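Local coordinates for diaminopimelate decarboxylase (Phaeodactylum tricornutum, PDB 7JPJ), which probably catalyses the pyridoxal-phosphate-dependent decarboxylation of diaminopimelate, the lysine-forming step of lysine biosynthesis, and forms a dimer, at residues S349-G354 with G360-P365; T317-P322 with L387-S392; A19-A24 with V292-D297; P28-S33 with L423-Q428. All coordinates share one frame; numbering follows the deposited sequence.

Contact 1 (S349-G354 with G360-P365)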
loop_
_atom_site.group_PDB
_atom_site.type_symbol
_atom_site.label_atom_id
_atom_site.label_comp_id
_atom_site.label_asym_id
_atom_site.label_seq_id
_atom_site.Cartn_x
_atom_site.Cartn_y
_atom_site.Cartn_z
ATOM N N SER A 349 -16.800 -3.838 -23.294
ATOM C CA SER A 349 -15.576 -4.315 -22.661
ATOM C C SER A 349 -14.607 -3.157 -22.463
ATOM O O SER A 349 -14.276 -2.444 -23.415
ATOM C CB SER A 349 -14.918 -5.404 -23.506
ATOM O OG SER A 349 -15.642 -6.614 -23.434
ATOM N N VAL A 350 -14.147 -2.973 -21.225
ATOM C CA VAL A 350 -13.308 -1.840 -20.860
ATOM C C VAL A 350 -12.206 -2.306 -19.915
ATOM O O VAL A 350 -12.226 -3.421 -19.391
ATOM C CB VAL A 350 -14.114 -0.700 -20.200
ATOM C CG1 VAL A 350 -15.206 -0.189 -21.137
ATOM C CG2 VAL A 350 -14.697 -1.162 -18.872
ATOM N N VAL A 351 -11.233 -1.420 -19.718
ATOM C CA VAL A 351 -10.221 -1.537 -18.677
ATOM C C VAL A 351 -10.462 -0.407 -17.688
ATOM O O VAL A 351 -10.748 0.726 -18.092
ATOM C CB VAL A 351 -8.796 -1.467 -19.262
ATOM C CG1 VAL A 351 -7.760 -1.368 -18.157
ATOM C CG2 VAL A 351 -8.522 -2.670 -20.143
ATOM N N VAL A 352 -10.366 -0.714 -16.397
ATOM C CA VAL A 352 -10.632 0.251 -15.334
ATOM C C VAL A 352 -9.305 0.654 -14.704
ATOM O O VAL A 352 -8.544 -0.204 -14.241
ATOM C CB VAL A 352 -11.594 -0.320 -14.281
ATOM C CG1 VAL A 352 -11.957 0.750 -13.261
ATOM C CG2 VAL A 352 -12.845 -0.866 -14.954
ATOM N N VAL A 353 -9.030 1.958 -14.682
ATOM C CA VAL A 353 -7.794 2.482 -14.119
ATOM C C VAL A 353 -8.127 3.445 -12.987
ATOM O O VAL A 353 -9.228 3.995 -12.899
ATOM C CB VAL A 353 -6.910 3.178 -15.174
ATOM C CG1 VAL A 353 -6.560 2.216 -16.303
ATOM C CG2 VAL A 353 -7.597 4.425 -15.708
ATOM N N GLY A 354 -7.135 3.652 -12.111
ATOM C CA GLY A 354 -7.295 4.544 -10.985
ATOM C C GLY A 354 -6.835 5.964 -11.278
ATOM O O GLY A 354 -6.234 6.255 -12.311
ATOM N N GLY A 360 1.001 1.519 -12.503
ATOM C CA GLY A 360 0.470 0.336 -11.854
ATOM C C GLY A 360 -0.912 0.478 -11.254
ATOM O O GLY A 360 -1.454 -0.518 -10.765
ATOM N N ASP A 361 -1.502 1.676 -11.281
ATOM C CA ASP A 361 -2.814 1.903 -10.672
ATOM C C ASP A 361 -3.909 1.328 -11.574
ATOM O O ASP A 361 -4.717 2.038 -12.178
ATOM C CB ASP A 361 -3.035 3.383 -10.401
ATOM C CG ASP A 361 -4.214 3.631 -9.480
ATOM O OD1 ASP A 361 -4.779 2.644 -8.958
ATOM O OD2 ASP A 361 -4.582 4.808 -9.278
ATOM N N LEU A 362 -3.938 0.002 -11.637
ATOM C CA LEU A 362 -4.859 -0.732 -12.489
ATOM C C LEU A 362 -5.898 -1.429 -11.621
ATOM O O LEU A 362 -5.550 -2.052 -10.611
ATOM C CB LEU A 362 -4.093 -1.742 -13.347
ATOM C CG LEU A 362 -4.867 -2.727 -14.217
ATOM C CD1 LEU A 362 -5.826 -1.985 -15.126
ATOM C CD2 LEU A 362 -3.890 -3.558 -15.024
ATOM N N MET A 363 -7.169 -1.318 -12.007
ATOM C CA MET A 363 -8.265 -1.897 -11.241
ATOM C C MET A 363 -8.811 -3.186 -11.843
ATOM O O MET A 363 -9.585 -3.880 -11.175
ATOM C CB MET A 363 -9.406 -0.883 -11.099
ATOM C CG MET A 363 -9.074 0.296 -10.200
ATOM S SD MET A 363 -8.498 -0.218 -8.570
ATOM C CE MET A 363 -9.667 0.627 -7.502
ATOM N N THR A 364 -8.440 -3.523 -13.077
ATOM C CA THR A 364 -8.867 -4.761 -13.732
ATOM C C THR A 364 -7.639 -5.491 -14.260
ATOM O O THR A 364 -7.375 -5.490 -15.469
ATOM C CB THR A 364 -9.854 -4.480 -14.865
ATOM O OG1 THR A 364 -9.334 -3.447 -15.711
ATOM C CG2 THR A 364 -11.197 -4.051 -14.309
ATOM N N PRO A 365 -6.868 -6.129 -13.386
ATOM C CA PRO A 365 -5.671 -6.842 -13.835
ATOM C C PRO A 365 -5.966 -8.283 -14.232
ATOM O O PRO A 365 -7.021 -8.846 -13.931
ATOM C CB PRO A 365 -4.767 -6.796 -12.595
ATOM C CG PRO A 365 -5.732 -6.850 -11.458
ATOM C CD PRO A 365 -6.999 -6.149 -11.917
#
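T364 turns its hydroxyl onto the strand: OG1 accepts the backbone N-H of V352 at 3.0 Å, nearly straight at 173°. A chi1 of 49° puts OG1 between its own N and carbonyl carbon, while CG2 meets V352 CG2 at 3.6 Å, the two side chains crossing near a right angle. OG1 also bonds A374 O on strand 373-379, so one hydroxyl joins two neighbouring strands. A valine in its place would probably leave both V352 N and A374 O without the hydroxyl they share. Further along, M363 N bonds V352 O (2.8 Å) and G354 N bonds D361 O (2.9 Å), framing a single antiparallel bridge between V353 and L362. The hairpin-like return closes the loop that carries C357, the predicted proton donor; D361, where the chain returns, is the centre of an inverse gamma turn. The D361 carboxylate receives the backbone N-H groups of C356 and M316. L362 starts away from the strand, but CG anti to N (chi1 174°) brings CD1 back to V351 CG1 at 3.6 Å. M363 does the reverse: CB meets V352 CG1 at 3.7 Å, then the chain bends at chi2 and chi3 and its end lies against V319 and M389.

Contact 2 (T317-P322 with L387-S392); sequences TDVLRP and LVMDGS
Next to R321 of the D-lysine pocket, V319, ahead of helix 321-325, and P322, within it, meet M389 of strand 386-390, a buried meeting of apolar groups with no hydrogen bond between the segments. The M389 methyl does the work: CE comes to 3.9 Å from the ring carbon CG of P322, and V319 CG1 lies more loosely at 4.5 Å from the same CE. M389 runs out extended through chi2 (-179°) and turns at chi3, so that the methyl ends beside the proline, the two side chains passing in opposite directions. Loop and strand here belong to the beta domain of a fold type III decarboxylase. The pocket is reached through R321, which touches the bound D-lysine, while the P322 side chain stays about 11 Å from the ligand; G391 O accepts a bond from NE of R243, also of that pocket. The other V319 methyl, CG2, stands 4.2 Å from S392 OG, at the turn after the strand. G391 has a positive phi there, and the chain curls enough for S392 OG to lie 3.0 Å from M389 O. H329 ND1 is hydrogen-bonded to D390 O, and the H329 side chain lies against that of M389.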
loop_
_atom_site.group_PDB
_atom_site.type_symbol
_atom_site.label_atom_id
_atom_site.label_comp_id
_atom_site.label_asym_id
_atom_site.label_seq_id
_atom_site.Cartn_x
_atom_site.Cartn_y
_atom_site.Cartn_z
ATOM N N THR A 317 -5.106 4.094 -3.742
ATOM C CA THR A 317 -5.329 4.836 -2.507
ATOM C C THR A 317 -6.474 4.257 -1.684
ATOM O O THR A 317 -6.537 4.492 -0.474
ATOM C CB THR A 317 -5.633 6.301 -2.822
ATOM O OG1 THR A 317 -6.550 6.366 -3.923
ATOM C CG2 THR A 317 -4.365 7.051 -3.184
ATOM N N ASP A 318 -7.376 3.514 -2.311
ATOM C CA ASP A 318 -8.558 2.992 -1.639
ATOM C C ASP A 318 -8.670 1.478 -1.697
ATOM O O ASP A 318 -9.108 0.861 -0.722
ATOM C CB ASP A 318 -9.813 3.628 -2.243
ATOM C CG ASP A 318 -9.637 5.109 -2.497
ATOM O OD1 ASP A 318 -9.663 5.890 -1.520
ATOM O OD2 ASP A 318 -9.443 5.489 -3.670
ATOM N N VAL A 319 -8.294 0.857 -2.813
ATOM C CA VAL A 319 -8.268 -0.597 -2.938
ATOM C C VAL A 319 -6.931 -0.974 -3.566
ATOM O O VAL A 319 -6.710 -0.734 -4.760
ATOM C CB VAL A 319 -9.441 -1.137 -3.769
ATOM C CG1 VAL A 319 -9.368 -2.647 -3.862
ATOM C CG2 VAL A 319 -10.770 -0.715 -3.158
ATOM N N LEU A 320 -6.040 -1.558 -2.764
ATOM C CA LEU A 320 -4.697 -1.907 -3.205
ATOM C C LEU A 320 -4.570 -3.352 -3.668
ATOM O O LEU A 320 -3.624 -3.671 -4.396
ATOM C CB LEU A 320 -3.694 -1.645 -2.073
ATOM C CG LEU A 320 -2.226 -2.017 -2.289
ATOM C CD1 LEU A 320 -1.566 -1.089 -3.298
ATOM C CD2 LEU A 320 -1.475 -2.022 -0.970
ATOM N N ARG A 321 -5.508 -4.220 -3.286
ATOM C CA ARG A 321 -5.389 -5.640 -3.612
ATOM C C ARG A 321 -5.226 -5.927 -5.104
ATOM O O ARG A 321 -4.503 -6.883 -5.437
ATOM C CB ARG A 321 -6.590 -6.397 -3.032
ATOM C CG ARG A 321 -6.710 -6.272 -1.517
ATOM C CD ARG A 321 -7.588 -7.356 -0.901
ATOM N NE ARG A 321 -8.324 -8.127 -1.902
ATOM C CZ ARG A 321 -8.149 -9.426 -2.132
ATOM N NH1 ARG A 321 -7.260 -10.119 -1.433
ATOM N NH2 ARG A 321 -8.867 -10.032 -3.065
ATOM N N PRO A 322 -5.848 -5.189 -6.035
ATOM C CA PRO A 322 -5.521 -5.415 -7.454
ATOM C C PRO A 322 -4.059 -5.171 -7.786
ATOM O O PRO A 322 -3.458 -5.972 -8.512
ATOM C CB PRO A 322 -6.440 -4.426 -8.184
ATOM C CG PRO A 322 -7.590 -4.263 -7.282
ATOM C CD PRO A 322 -7.029 -4.320 -5.891
ATOM N N LEU A 387 -19.273 3.336 -10.521
ATOM C CA LEU A 387 -18.623 2.032 -10.550
ATOM C C LEU A 387 -18.532 1.508 -9.124
ATOM O O LEU A 387 -18.125 2.240 -8.217
ATOM C CB LEU A 387 -17.231 2.115 -11.182
ATOM C CG LEU A 387 -16.571 0.771 -11.515
ATOM C CD1 LEU A 387 -15.840 0.843 -12.845
ATOM C CD2 LEU A 387 -15.622 0.325 -10.409
ATOM N N VAL A 388 -18.918 0.252 -8.926
ATOM C CA VAL A 388 -18.961 -0.356 -7.601
ATOM C C VAL A 388 -18.054 -1.577 -7.605
ATOM O O VAL A 388 -18.294 -2.534 -8.351
ATOM C CB VAL A 388 -20.393 -0.740 -7.194
ATOM C CG1 VAL A 388 -20.377 -1.541 -5.900
ATOM C CG2 VAL A 388 -21.253 0.502 -7.046
ATOM N N MET A 389 -17.018 -1.546 -6.771
ATOM C CA MET A 389 -16.117 -2.678 -6.589
ATOM C C MET A 389 -16.530 -3.406 -5.316
ATOM O O MET A 389 -16.327 -2.896 -4.209
ATOM C CB MET A 389 -14.662 -2.221 -6.511
ATOM C CG MET A 389 -13.889 -2.378 -7.811
ATOM S SD MET A 389 -12.162 -1.854 -7.681
ATOM C CE MET A 389 -11.313 -3.424 -7.828
ATOM N N ASP A 390 -17.113 -4.589 -5.476
ATOM C CA ASP A 390 -17.596 -5.366 -4.346
ATOM C C ASP A 390 -16.471 -6.215 -3.758
ATOM O O ASP A 390 -15.370 -6.308 -4.308
ATOM C CB ASP A 390 -18.773 -6.243 -4.767
ATOM C CG ASP A 390 -20.079 -5.473 -4.828
ATOM O OD1 ASP A 390 -20.360 -4.704 -3.884
ATOM O OD2 ASP A 390 -20.823 -5.635 -5.817
ATOM N N GLY A 391 -16.764 -6.840 -2.619
ATOM C CA GLY A 391 -15.756 -7.612 -1.910
ATOM C C GLY A 391 -14.605 -6.778 -1.398
ATOM O O GLY A 391 -13.494 -7.296 -1.232
ATOM N N SER A 392 -14.841 -5.492 -1.140
ATOM C CA SER A 392 -13.791 -4.559 -0.753
ATOM C C SER A 392 -13.898 -4.152 0.714
ATOM O O SER A 392 -13.483 -3.055 1.090
ATOM C CB SER A 392 -13.826 -3.326 -1.653
ATOM O OG SER A 392 -13.667 -3.689 -3.012
#

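Contact 3 (A19-A24 with V292-D297); sequences ACIDAA and VSKVQD
I21 of helix 14-24 reaches across to V292 and K294 of strand 289-300, and these three side chains make the whole contact. Its buried part is the pairing of I21 CG1 with V292 CG1 at 4.2 Å, where a branched side chain from the helix settles on a branched one from the sheet. L29 and I386 lie against both residues, so the pair belongs to a larger apolar cluster. In I21, CG1 is anti to the carbonyl carbon and the chain stays extended at chi2 (179°), which carries CD1 well beyond the helix surface. There it meets the lysine: CD1 lies 4.0 Å from K294 CE and equally far from NZ, the two side chains slanting across one another. The approach is no longer here, but the setting is more open: K294 is partly exposed, bends at both chi3 and chi4, and meets I21 with the end of its chain. D22, on the solvent side of the helix, carries the opposite charge, but its OD1 remains 6.9 Å from K294 NZ, too far for a salt bridge; any attraction would be mild. Past K294 the strand leaves the helix behind, and at Q296 and D297 it forms a classic bulge opposite K311, where both residues bond to the second subunit. The helix thus packs on one face of the mixed sheet, over strand 289-300. Strands 29-33 and 386-390 flank strand 289-300 here: V292 bonds L29 through the backbone, S293 bonds L387.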
loop_
_atom_site.group_PDB
_atom_site.type_symbol
_atom_site.label_atom_id
_atom_site.label_comp_id
_atom_site.label_asym_id
_atom_site.label_seq_id
_atom_site.Cartn_x
_atom_site.Cartn_y
_atom_site.Cartn_z
ATOM N N ALA A 19 -27.909 7.126 -2.466
ATOM C CA ALA A 19 -28.158 7.471 -1.069
ATOM C C ALA A 19 -26.863 7.499 -0.266
ATOM O O ALA A 19 -26.687 8.354 0.611
ATOM C CB ALA A 19 -29.154 6.485 -0.455
ATOM N N CYS A 20 -25.942 6.572 -0.556
ATOM C CA CYS A 20 -24.649 6.569 0.121
ATOM C C CYS A 20 -23.814 7.778 -0.275
ATOM O O CYS A 20 -23.185 8.414 0.581
ATOM C CB CYS A 20 -23.891 5.284 -0.202
ATOM S SG CYS A 20 -24.723 3.777 0.292
ATOM N N ILE A 21 -23.788 8.104 -1.569
ATOM C CA ILE A 21 -22.980 9.223 -2.048
ATOM C C ILE A 21 -23.425 10.527 -1.398
ATOM O O ILE A 21 -22.596 11.353 -0.998
ATOM C CB ILE A 21 -23.041 9.303 -3.585
ATOM C CG1 ILE A 21 -22.546 7.993 -4.201
ATOM C CG2 ILE A 21 -22.208 10.467 -4.088
ATOM C CD1 ILE A 21 -22.588 7.974 -5.704
ATOM N N ASP A 22 -24.739 10.731 -1.280
ATOM C CA ASP A 22 -25.252 11.921 -0.604
ATOM C C ASP A 22 -24.839 11.957 0.864
ATOM O O ASP A 22 -24.522 13.026 1.398
ATOM C CB ASP A 22 -26.771 11.982 -0.743
ATOM C CG ASP A 22 -27.221 12.096 -2.190
ATOM O OD1 ASP A 22 -26.420 11.784 -3.100
ATOM O OD2 ASP A 22 -28.397 12.460 -2.415
ATOM N N ALA A 23 -24.830 10.801 1.532
ATOM C CA ALA A 23 -24.468 10.768 2.946
ATOM C C ALA A 23 -22.984 11.039 3.158
ATOM O O ALA A 23 -22.593 11.534 4.220
ATOM C CB ALA A 23 -24.854 9.421 3.558
ATOM N N ALA A 24 -22.148 10.723 2.171
ATOM C CA ALA A 24 -20.707 10.903 2.279
ATOM C C ALA A 24 -20.207 12.166 1.590
ATOM O O ALA A 24 -19.006 12.446 1.641
ATOM C CB ALA A 24 -19.981 9.682 1.707
ATOM N N VAL A 292 -17.351 2.581 -3.744
ATOM C CA VAL A 292 -18.299 3.279 -4.603
ATOM C C VAL A 292 -17.591 4.503 -5.166
ATOM O O VAL A 292 -17.244 5.426 -4.418
ATOM C CB VAL A 292 -19.574 3.675 -3.848
ATOM C CG1 VAL A 292 -20.587 4.284 -4.797
ATOM C CG2 VAL A 292 -20.161 2.471 -3.137
ATOM N N SER A 293 -17.377 4.516 -6.479
ATOM C CA SER A 293 -16.689 5.607 -7.153
ATOM C C SER A 293 -17.465 6.016 -8.398
ATOM O O SER A 293 -18.430 5.361 -8.802
ATOM C CB SER A 293 -15.253 5.217 -7.532
ATOM O OG SER A 293 -15.250 4.231 -8.551
ATOM N N LYS A 294 -17.027 7.112 -9.010
ATOM C CA LYS A 294 -17.631 7.623 -10.228
ATOM C C LYS A 294 -16.633 7.554 -11.374
ATOM O O LYS A 294 -15.419 7.667 -11.174
ATOM C CB LYS A 294 -18.127 9.066 -10.048
ATOM C CG LYS A 294 -19.630 9.164 -9.801
ATOM C CD LYS A 294 -20.079 10.588 -9.480
ATOM C CE LYS A 294 -21.026 10.618 -8.281
ATOM N NZ LYS A 294 -22.463 10.648 -8.690
ATOM N N VAL A 295 -17.160 7.352 -12.581
ATOM C CA VAL A 295 -16.360 7.378 -13.802
ATOM C C VAL A 295 -16.165 8.846 -14.175
ATOM O O VAL A 295 -17.073 9.490 -14.703
ATOM C CB VAL A 295 -17.017 6.586 -14.934
ATOM C CG1 VAL A 295 -16.078 6.487 -16.126
ATOM C CG2 VAL A 295 -17.416 5.201 -14.446
ATOM N N GLN A 296 -14.981 9.384 -13.891
ATOM C CA GLN A 296 -14.699 10.790 -14.149
ATOM C C GLN A 296 -14.105 11.043 -15.528
ATOM O O GLN A 296 -14.024 12.205 -15.941
ATOM C CB GLN A 296 -13.755 11.346 -13.076
ATOM C CG GLN A 296 -12.501 10.520 -12.857
ATOM C CD GLN A 296 -11.254 11.186 -13.407
ATOM O OE1 GLN A 296 -11.317 12.265 -13.997
ATOM N NE2 GLN A 296 -10.109 10.540 -13.221
ATOM N N ASP A 297 -13.696 10.000 -16.248
ATOM C CA ASP A 297 -13.141 10.170 -17.584
ATOM C C ASP A 297 -13.164 8.834 -18.315
ATOM O O ASP A 297 -13.149 7.770 -17.692
ATOM C CB ASP A 297 -11.713 10.724 -17.537
ATOM C CG ASP A 297 -11.318 11.434 -18.818
ATOM O OD1 ASP A 297 -12.091 11.392 -19.799
ATOM O OD2 ASP A 297 -10.229 12.038 -18.845
#

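Contact 4 (P28-S33 with L423-Q428)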
loop_
_atom_site.group_PDB
_atom_site.type_symbol
_atom_site.label_atom_id
_atom_site.label_comp_id
_atom_site.label_asym_id
_atom_site.label_seq_id
_atom_site.Cartn_x
_atom_site.Cartn_y
_atom_site.Cartn_z
ATOM N N PRO A 28 -14.952 9.256 -3.932
ATOM C CA PRO A 28 -15.230 7.851 -3.608
ATOM C C PRO A 28 -15.624 7.633 -2.153
ATOM O O PRO A 28 -15.489 8.548 -1.341
ATOM C CB PRO A 28 -13.900 7.165 -3.914
ATOM C CG PRO A 28 -12.887 8.202 -3.605
ATOM C CD PRO A 28 -13.504 9.529 -3.970
ATOM N N LEU A 29 -16.102 6.432 -1.830
ATOM C CA LEU A 29 -16.481 6.105 -0.463
ATOM C C LEU A 29 -16.520 4.593 -0.299
ATOM O O LEU A 29 -16.625 3.846 -1.274
ATOM C CB LEU A 29 -17.836 6.719 -0.093
ATOM C CG LEU A 29 -19.035 6.290 -0.945
ATOM C CD1 LEU A 29 -19.905 5.264 -0.221
ATOM C CD2 LEU A 29 -19.855 7.504 -1.349
ATOM N N TYR A 30 -16.422 4.156 0.953
ATOM C CA TYR A 30 -16.618 2.762 1.321
ATOM C C TYR A 30 -18.035 2.590 1.850
ATOM O O TYR A 30 -18.487 3.376 2.692
ATOM C CB TYR A 30 -15.617 2.311 2.387
ATOM C CG TYR A 30 -14.152 2.399 2.007
ATOM C CD1 TYR A 30 -13.545 1.398 1.260
ATOM C CD2 TYR A 30 -13.368 3.464 2.434
ATOM C CE1 TYR A 30 -12.204 1.468 0.927
ATOM C CE2 TYR A 30 -12.026 3.544 2.105
ATOM C CZ TYR A 30 -11.448 2.544 1.355
ATOM O OH TYR A 30 -10.115 2.618 1.030
ATOM N N ALA A 31 -18.728 1.566 1.361
ATOM C CA ALA A 31 -20.075 1.242 1.806
ATOM C C ALA A 31 -20.065 -0.127 2.468
ATOM O O ALA A 31 -19.584 -1.100 1.879
ATOM C CB ALA A 31 -21.062 1.262 0.637
ATOM N N TYR A 32 -20.585 -0.196 3.691
ATOM C CA TYR A 32 -20.733 -1.446 4.424
ATOM C C TYR A 32 -22.210 -1.703 4.685
ATOM O O TYR A 32 -22.964 -0.775 4.997
ATOM C CB TYR A 32 -19.961 -1.418 5.749
ATOM C CG TYR A 32 -18.485 -1.116 5.599
ATOM C CD1 TYR A 32 -18.021 0.194 5.631
ATOM C CD2 TYR A 32 -17.555 -2.137 5.427
ATOM C CE1 TYR A 32 -16.671 0.480 5.497
ATOM C CE2 TYR A 32 -16.204 -1.863 5.291
ATOM C CZ TYR A 32 -15.766 -0.551 5.328
ATOM O OH TYR A 32 -14.424 -0.259 5.193
ATOM N N SER A 33 -22.617 -2.964 4.560
ATOM C CA SER A 33 -24.015 -3.366 4.669
ATOM C C SER A 33 -24.218 -4.195 5.930
ATOM O O SER A 33 -23.563 -5.227 6.112
ATOM C CB SER A 33 -24.447 -4.157 3.434
ATOM O OG SER A 33 -25.402 -5.146 3.769
ATOM N N LEU A 423 -23.273 7.867 7.860
ATOM C CA LEU A 423 -21.842 8.133 7.794
ATOM C C LEU A 423 -21.174 7.664 9.082
ATOM O O LEU A 423 -21.615 8.013 10.180
ATOM C CB LEU A 423 -21.595 9.626 7.568
ATOM C CG LEU A 423 -20.178 10.117 7.259
ATOM C CD1 LEU A 423 -19.646 9.487 5.984
ATOM C CD2 LEU A 423 -20.161 11.636 7.150
ATOM N N ILE A 424 -20.120 6.860 8.949
ATOM C CA ILE A 424 -19.363 6.371 10.095
ATOM C C ILE A 424 -17.917 6.847 10.090
ATOM O O ILE A 424 -17.179 6.560 11.039
ATOM C CB ILE A 424 -19.420 4.832 10.196
ATOM C CG1 ILE A 424 -18.933 4.186 8.902
ATOM C CG2 ILE A 424 -20.827 4.374 10.515
ATOM C CD1 ILE A 424 -19.021 2.679 8.918
ATOM N N ARG A 425 -17.490 7.566 9.053
ATOM C CA ARG A 425 -16.169 8.189 9.025
ATOM C C ARG A 425 -16.215 9.294 7.982
ATOM O O ARG A 425 -16.346 9.005 6.790
ATOM C CB ARG A 425 -15.079 7.178 8.698
ATOM C CG ARG A 425 -13.666 7.703 8.934
ATOM C CD ARG A 425 -12.629 6.629 8.658
ATOM N NE ARG A 425 -12.360 6.468 7.232
ATOM C CZ ARG A 425 -11.585 5.515 6.725
ATOM N NH1 ARG A 425 -11.009 4.630 7.529
ATOM N NH2 ARG A 425 -11.393 5.439 5.416
ATOM N N LYS A 426 -16.109 10.542 8.423
ATOM C CA LYS A 426 -16.155 11.659 7.492
ATOM C C LYS A 426 -14.887 11.704 6.646
ATOM O O LYS A 426 -13.827 11.215 7.045
ATOM C CB LYS A 426 -16.344 12.979 8.243
ATOM C CG LYS A 426 -15.317 13.249 9.333
ATOM C CD LYS A 426 -15.585 14.585 10.021
ATOM C CE LYS A 426 -14.654 14.810 11.207
ATOM N NZ LYS A 426 -14.880 16.138 11.851
ATOM N N ARG A 427 -15.014 12.286 5.456
ATOM C CA ARG A 427 -13.876 12.405 4.559
ATOM C C ARG A 427 -12.767 13.216 5.213
ATOM O O ARG A 427 -13.024 14.189 5.929
ATOM C CB ARG A 427 -14.302 13.057 3.243
ATOM C CG ARG A 427 -13.200 13.138 2.194
ATOM C CD ARG A 427 -13.695 13.802 0.914
ATOM N NE ARG A 427 -15.008 13.304 0.510
ATOM C CZ ARG A 427 -15.200 12.204 -0.212
ATOM N NH1 ARG A 427 -14.165 11.482 -0.621
ATOM N NH2 ARG A 427 -16.430 11.827 -0.527
ATOM N N GLN A 428 -11.530 12.801 4.971
ATOM C CA GLN A 428 -10.378 13.522 5.494
ATOM C C GLN A 428 -10.182 14.828 4.732
ATOM O O GLN A 428 -10.444 14.911 3.529
ATOM C CB GLN A 428 -9.133 12.643 5.388
ATOM C CG GLN A 428 -7.923 13.136 6.148
ATOM C CD GLN A 428 -6.732 12.227 5.945
ATOM O OE1 GLN A 428 -6.587 11.610 4.892
ATOM N NE2 GLN A 428 -5.879 12.128 6.957
#
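Side chains reaching over an intervening strand make this contact, in which P28, Y30 and Y32 meet R427, R425 and I424. Strand 412-415 pairs with strand 29-33 on one flank and with strand 421-423 on the other, so the alpha carbons of Y30 and R425 are 9.4 Å apart and the two segments run in nearly opposite directions. The polar link is at the P28 end, just after a cis peptide bond. R427 NH1 donates to P28 O at 3.3 Å, in the plane of that carbonyl, with the oxygen at the edge of the guanidinium and 19° out of its plane. The R427 chain runs out extended through chi1 (-176°) and turns at chi3 to bring the group there, and NH2 adds weak bonds to A24 O and G26 O. With an alanine in place of R427, P28 O would probably lose this donor, and the weak bonds to A24 O and G26 O would go with it. Next along, R425 NH2 approaches Y30 CE2 at 3.9 Å, guanidinium and ring standing almost perpendicular (88°); NH2 also bonds A410 O, and Y30 OH bonds D318 O. I424 CD1 then touches Y32 CD1 at 4.2 Å, while Y32 OH is held by E412. Alternation along the strand puts both tyrosines on this face and A31 on the other. I424 and R425 form a classic bulge facing E412, and both also pack on the second subunit (V440 and E437 of that chain); on the far flank of strand 29-33 runs strand 289-300, with helix 14-24 packed against L29.

How the contacts relate
All four contacts reach the mixed sheet of the beta domain. Along the chain, contacts 3 and 4 interleave, contact 2 is nested inside the loop closed by contact 4, and contact 1 inside that of contact 2. Contacts 3 and 4, with centres about 10 Å apart, share neighbouring strands 289-300 and 29-33 and join the amino-terminal helix to the carboxy-terminal region. Contacts 1 and 2 lie about 11 Å apart and touch through M363 CE and M389 SD. Contact 1 and contact 4, about 23 Å apart, do not touch. Contacts 1 and 2 lie on the side of the predicted proton donor and D-lysine pocket, and all four come within reach of the second subunit.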